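Uncharacterized protein (Wolinella succinogenes, PDB 3JYG) is an uncharacterized zinc-binding protein of the 6-pyruvoyl tetrahydropterin synthase family, modelled as an assembly of three protein chains. Local coordinates at residues V138-S141 and E142-A145; D62-H65 and L66-F69. One frame throughout, in Å; residues are numbered along the deposited sequence.

Following the chain from its N terminus, contact 2 (Asp62-Phe69) comes first: it turns the loop after strand 40-52 into helix 67-77. Contact 1 (Val138-Ala145) does the same for the loop between strand 132-135 and helix 141-155. Each closes only its own local turn, so the two lie in series and neither nests nor crosses. Their centres are 23 Å apart and their nearest atoms about 8 Å, without touching. Helix 141-155 nevertheless joins them, since its Leu152 packs on Leu66, Trp68 and Phe69. Both helix starts also meet neighbouring chains, contact 1 the second subunit and contact 2 the third, while Ser141 lies close to the zinc ion.

Contact 1 (V138-S141 and E142-A145); sequences VPTS and ESIA
Glu142 reaches back over the turn that starts helix 141-155: turned about CB-CG (chi2 93°), its chain is bent and brings OE1 within 3.6 Å of Thr140 CB. The other carboxylate oxygen, OE2, accepts from Val60 N of the second subunit, so the side chain spans helix start and interface. At Ser143 the backbone N is the amide that is capped: Thr140, at the N-cap position, accepts from it through OG1 at 3.0 Å with an N-H...O angle of 146°. A chi1 of 53° sets Thr140 OG1 between its own backbone N and carbonyl carbon, where it meets both this amide and the Ser143 hydroxyl. Ser143 OG lies 2.8 Å from Thr140 OG1, yet Val138 O is also near, and the direction of the hydroxyl proton is not settled. A hydrogen bond to Gly58 O of the second subunit adds a further partner for Thr140 OG1. At Ile144 the backbone N meets Thr140 O at 2.9 Å in an almost straight bond, while Ile144 CD1 lies against Pro139, 3.6 Å from its O and 4.2 Å from its CB. Pro139 is the centre of an inverse gamma turn, closed by the bond from Thr140 N to Val138 O. Ala145 continues the helical pattern, its N donating to Ser141 O at 3.1 Å. Ser141 OG hydrogen-bonds Glu170 OE1, and the Ser141 side chain lies about 6 Å from the zinc ion; Pro139 O bonds weakly to the zinc ligand His17. The chemistry implies a buried helix start whose polar atoms are shared between the cap, the second subunit and the surroundings of the metal.

Contact 2 (D62-H65 and L66-F69); sequences DFAH and LNWF
Ala64 and Asn67 meet where the 3-10 turn passes into helix 67-77: Asn67 N donates to Ala64 O at 3.0 Å, reaching it from above the carbonyl plane, 64° out of it. One residue earlier, Leu66 N bonds Phe63 O at 3.2 Å, again from above the plane. Both donors stand three residues after their acceptors, the spacing of a 3-10 turn. An Asx turn precedes them, with Asp62 OD1 accepting from Ala64 N at 2.8 Å through its anti lone pair. The close packing lies here: the amide carbon Asn67 CG approaches Ala64 O at 3.0 Å, Asn67 ND2 is 3.5 Å from Ala64 CB, and Leu66 CB comes within 3.8 Å of Phe63 O. Leu66 also packs on Val48 and Leu50 of strand 40-52. The looser side rests on a water and a weak bond. The water donates to Asn67 OD1 at 2.8 Å and to Phe63 O, joining side chain and turn. With chi1 at 68°, the Trp68 indole presents its NE1 edge to His65 O, which lies in the ring plane, 3.1 Å from NE1 in a weak, bent bond (122°). Asn67 ND2 donates to Ser29 O of the third subunit, and His65 NE2 accepts a hydrogen bond from Asn25 N of that chain. The chemistry implies a turn held by short-range backbone bonds, with its polar side chains committed largely to the subunit interface.

Contact 1 (V138-S141 and E142-A145)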
ATOM      1  N   VAL A 138       3.655  24.307   9.675  1.00 16.10           N
ATOM      2  CA  VAL A 138       3.589  23.412  10.849  1.00 16.08           C
ATOM      3  C   VAL A 138       3.914  22.031  10.316  1.00 14.53           C
ATOM      4  O   VAL A 138       3.275  21.555   9.364  1.00 13.05           O
ATOM      5  CB  VAL A 138       2.216  23.473  11.541  1.00 15.73           C
ATOM      6  CG1 VAL A 138       1.057  22.965  10.582  1.00 20.30           C
ATOM      7  CG2 VAL A 138       2.209  22.665  12.828  1.00 19.21           C
ATOM      8  N   PRO A 139       4.942  21.381  10.893  1.00 14.41           N
ATOM      9  CA  PRO A 139       5.444  20.140  10.216  1.00 14.15           C
ATOM     10  C   PRO A 139       4.595  18.886  10.508  1.00 15.50           C
ATOM     11  O   PRO A 139       5.108  17.905  11.089  1.00 15.27           O
ATOM     12  CB  PRO A 139       6.880  19.986  10.755  1.00 13.85           C
ATOM     13  CG  PRO A 139       6.818  20.684  12.164  1.00 14.58           C
ATOM     14  CD  PRO A 139       5.789  21.822  12.026  1.00 13.66           C
ATOM     15  N   THR A 140       3.325  18.930  10.097  1.00 14.59           N
ATOM     16  CA  THR A 140       2.437  17.768  10.107  1.00 14.51           C
ATOM     17  C   THR A 140       2.850  16.826   8.980  1.00 14.53           C
ATOM     18  O   THR A 140       3.544  17.251   8.056  1.00 13.61           O
ATOM     19  CB  THR A 140       0.995  18.188   9.804  1.00 14.47           C
ATOM     20  OG1 THR A 140       0.953  18.944   8.585  1.00 14.11           O
ATOM     21  CG2 THR A 140       0.442  19.087  10.917  1.00 14.37           C
ATOM     22  N   SER A 141       2.402  15.568   9.038  1.00 13.62           N
ATOM     23  CA  SER A 141       2.554  14.651   7.909  1.00 15.08           C
ATOM     24  C   SER A 141       2.080  15.209   6.599  1.00 14.38           C
ATOM     25  O   SER A 141       2.767  15.080   5.616  1.00 15.14           O
ATOM     26  CB  SER A 141       1.796  13.361   8.189  1.00 13.38           C
ATOM     27  OG  SER A 141       2.449  12.777   9.303  1.00 22.12           O
ATOM     28  N   GLU A 142       0.879  15.791   6.578  1.00 13.53           N
ATOM     29  CA  GLU A 142       0.333  16.405   5.331  1.00 13.47           C
ATOM     30  C   GLU A 142       1.174  17.577   4.836  1.00 13.75           C
ATOM     31  O   GLU A 142       1.351  17.758   3.633  1.00 13.67           O
ATOM     32  CB  GLU A 142      -1.123  16.889   5.513  1.00 13.32           C
ATOM     33  CG  GLU A 142      -2.102  15.825   6.025  1.00 14.24           C
ATOM     34  CD  GLU A 142      -2.240  15.826   7.551  1.00 17.27           C
ATOM     35  OE1 GLU A 142      -1.206  15.766   8.289  1.00 15.20           O
ATOM     36  OE2 GLU A 142      -3.397  15.872   8.027  1.00 17.49           O
ATOM     37  N   SER A 143       1.713  18.383   5.752  1.00 15.14           N
ATOM     38  CA  SER A 143       2.482  19.550   5.300  1.00 15.44           C
ATOM     39  C   SER A 143       3.820  19.102   4.748  1.00 15.20           C
ATOM     40  O   SER A 143       4.315  19.663   3.753  1.00 14.78           O
ATOM     41  CB  SER A 143       2.682  20.550   6.441  1.00 17.03           C
ATOM     42  OG  SER A 143       1.427  21.060   6.849  1.00 19.25           O
ATOM     43  N   ILE A 144       4.420  18.104   5.392  1.00 13.47           N
ATOM     44  CA  ILE A 144       5.677  17.522   4.864  1.00 12.77           C
ATOM     45  C   ILE A 144       5.538  16.894   3.461  1.00 12.56           C
ATOM     46  O   ILE A 144       6.382  17.135   2.553  1.00 12.71           O
ATOM     47  CB  ILE A 144       6.277  16.533   5.900  1.00 13.22           C
ATOM     48  CG1 ILE A 144       6.749  17.349   7.133  1.00 12.62           C
ATOM     49  CG2 ILE A 144       7.451  15.692   5.309  1.00 13.00           C
ATOM     50  CD1 ILE A 144       7.089  16.459   8.408  1.00 18.58           C
ATOM     51  N   ALA A 145       4.492  16.087   3.296  1.00 13.01           N
ATOM     52  CA  ALA A 145       4.147  15.482   2.010  1.00 13.55           C
ATOM     53  C   ALA A 145       3.953  16.565   0.918  1.00 14.11           C
ATOM     54  O   ALA A 145       4.538  16.439  -0.148  1.00 14.15           O
ATOM     55  CB  ALA A 145       2.881  14.641   2.131  1.00 13.22           C
TER

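Contact 2 (D62-H65 and L66-F69)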
ATOM      1  N   ASP A  62      14.326   5.535 -14.735  1.00 21.60           N
ATOM      2  CA  ASP A  62      15.128   4.662 -13.867  1.00 23.62           C
ATOM      3  C   ASP A  62      14.912   5.035 -12.389  1.00 24.60           C
ATOM      4  O   ASP A  62      15.020   6.226 -12.050  1.00 24.49           O
ATOM      5  CB  ASP A  62      16.632   4.730 -14.202  1.00 23.12           C
ATOM      6  CG  ASP A  62      17.401   3.532 -13.633  1.00 24.55           C
ATOM      7  OD1 ASP A  62      17.640   3.474 -12.415  1.00 26.37           O
ATOM      8  OD2 ASP A  62      17.746   2.613 -14.401  1.00 24.49           O
ATOM      9  N   PHE A  63      14.613   4.036 -11.536  1.00 25.19           N
ATOM     10  CA  PHE A  63      14.548   4.231 -10.064  1.00 27.09           C
ATOM     11  C   PHE A  63      15.710   5.082  -9.540  1.00 26.78           C
ATOM     12  O   PHE A  63      15.484   5.912  -8.680  1.00 27.82           O
ATOM     13  CB  PHE A  63      14.498   2.896  -9.265  1.00 27.63           C
ATOM     14  CG  PHE A  63      13.166   2.194  -9.319  1.00 28.57           C
ATOM     15  CD1 PHE A  63      12.042   2.749  -8.708  1.00 26.86           C
ATOM     16  CD2 PHE A  63      13.039   0.970  -9.992  1.00 30.37           C
ATOM     17  CE1 PHE A  63      10.811   2.115  -8.773  1.00 26.80           C
ATOM     18  CE2 PHE A  63      11.790   0.315 -10.061  1.00 31.12           C
ATOM     19  CZ  PHE A  63      10.676   0.893  -9.441  1.00 29.46           C
ATOM     20  N   ALA A  64      16.924   4.905 -10.083  1.00 26.44           N
ATOM     21  CA  ALA A  64      18.098   5.677  -9.626  1.00 25.82           C
ATOM     22  C   ALA A  64      18.021   7.159  -9.905  1.00 26.52           C
ATOM     23  O   ALA A  64      18.852   7.937  -9.403  1.00 25.80           O
ATOM     24  CB  ALA A  64      19.410   5.111 -10.191  1.00 25.55           C
ATOM     25  N   HIS A  65      17.038   7.577 -10.704  1.00 26.36           N
ATOM     26  CA  HIS A  65      16.908   8.997 -11.020  1.00 25.82           C
ATOM     27  C   HIS A  65      16.262   9.766  -9.880  1.00 25.35           C
ATOM     28  O   HIS A  65      15.970  10.949 -10.009  1.00 24.27           O
ATOM     29  CB  HIS A  65      16.155   9.221 -12.329  1.00 26.50           C
ATOM     30  CG  HIS A  65      16.940   8.831 -13.545  1.00 28.14           C
ATOM     31  ND1 HIS A  65      16.339   8.439 -14.722  1.00 29.07           N
ATOM     32  CD2 HIS A  65      18.280   8.782 -13.769  1.00 29.14           C
ATOM     33  CE1 HIS A  65      17.272   8.176 -15.623  1.00 29.63           C
ATOM     34  NE2 HIS A  65      18.458   8.349 -15.062  1.00 26.34           N
ATOM     35  N   LEU A  66      16.063   9.077  -8.759  1.00 24.81           N
ATOM     36  CA  LEU A  66      15.597   9.725  -7.531  1.00 24.74           C
ATOM     37  C   LEU A  66      16.726   9.740  -6.472  1.00 24.81           C
ATOM     38  O   LEU A  66      16.514  10.140  -5.304  1.00 23.97           O
ATOM     39  CB  LEU A  66      14.311   9.060  -7.008  1.00 25.51           C
ATOM     40  CG  LEU A  66      12.995   9.440  -7.746  1.00 25.71           C
ATOM     41  CD1 LEU A  66      11.798   8.577  -7.321  1.00 25.16           C
ATOM     42  CD2 LEU A  66      12.665  10.976  -7.611  1.00 24.16           C
ATOM     43  N   ASN A  67      17.930   9.337  -6.900  1.00 24.24           N
ATOM     44  CA  ASN A  67      19.117   9.367  -6.012  1.00 24.57           C
ATOM     45  C   ASN A  67      19.412  10.750  -5.413  1.00 23.90           C
ATOM     46  O   ASN A  67      19.752  10.862  -4.256  1.00 24.90           O
ATOM     47  CB  ASN A  67      20.376   8.783  -6.703  1.00 24.07           C
ATOM     48  CG  ASN A  67      20.329   7.255  -6.848  1.00 24.90           C
ATOM     49  OD1 ASN A  67      19.483   6.553  -6.252  1.00 21.25           O
ATOM     50  ND2 ASN A  67      21.238   6.731  -7.662  1.00 26.22           N
ATOM     51  N   TRP A  68      19.289  11.800  -6.212  1.00 24.21           N
ATOM     52  CA  TRP A  68      19.438  13.176  -5.712  1.00 24.11           C
ATOM     53  C   TRP A  68      18.428  13.496  -4.601  1.00 23.85           C
ATOM     54  O   TRP A  68      18.670  14.374  -3.747  1.00 23.52           O
ATOM     55  CB  TRP A  68      19.265  14.208  -6.832  1.00 24.12           C
ATOM     56  CG  TRP A  68      17.859  14.219  -7.328  1.00 25.43           C
ATOM     57  CD1 TRP A  68      17.325  13.369  -8.251  1.00 25.29           C
ATOM     58  CD2 TRP A  68      16.782  15.059  -6.883  1.00 25.40           C
ATOM     59  NE1 TRP A  68      15.991  13.627  -8.416  1.00 26.69           N
ATOM     60  CE2 TRP A  68      15.628  14.663  -7.598  1.00 25.44           C
ATOM     61  CE3 TRP A  68      16.675  16.096  -5.951  1.00 23.28           C
ATOM     62  CZ2 TRP A  68      14.382  15.285  -7.429  1.00 23.55           C
ATOM     63  CZ3 TRP A  68      15.440  16.695  -5.767  1.00 22.26           C
ATOM     64  CH2 TRP A  68      14.304  16.284  -6.513  1.00 22.17           C
ATOM     65  N   PHE A  69      17.281  12.830  -4.653  1.00 21.98           N
ATOM     66  CA  PHE A  69      16.237  13.097  -3.683  1.00 20.86           C
ATOM     67  C   PHE A  69      16.550  12.305  -2.426  1.00 20.42           C
ATOM     68  O   PHE A  69      16.360  12.815  -1.329  1.00 19.58           O
ATOM     69  CB  PHE A  69      14.863  12.745  -4.242  1.00 19.79           C
ATOM     70  CG  PHE A  69      13.735  12.954  -3.260  1.00 19.70           C
ATOM     71  CD1 PHE A  69      13.254  14.227  -2.998  1.00 20.39           C
ATOM     72  CD2 PHE A  69      13.123  11.871  -2.643  1.00 16.10           C
ATOM     73  CE1 PHE A  69      12.216  14.424  -2.134  1.00 21.26           C
ATOM     74  CE2 PHE A  69      12.068  12.052  -1.775  1.00 18.48           C
ATOM     75  CZ  PHE A  69      11.609  13.334  -1.510  1.00 16.19           C
TER
HETATM   76  O   HOH W   1      16.743   6.642  -5.929  1.00 25.56           O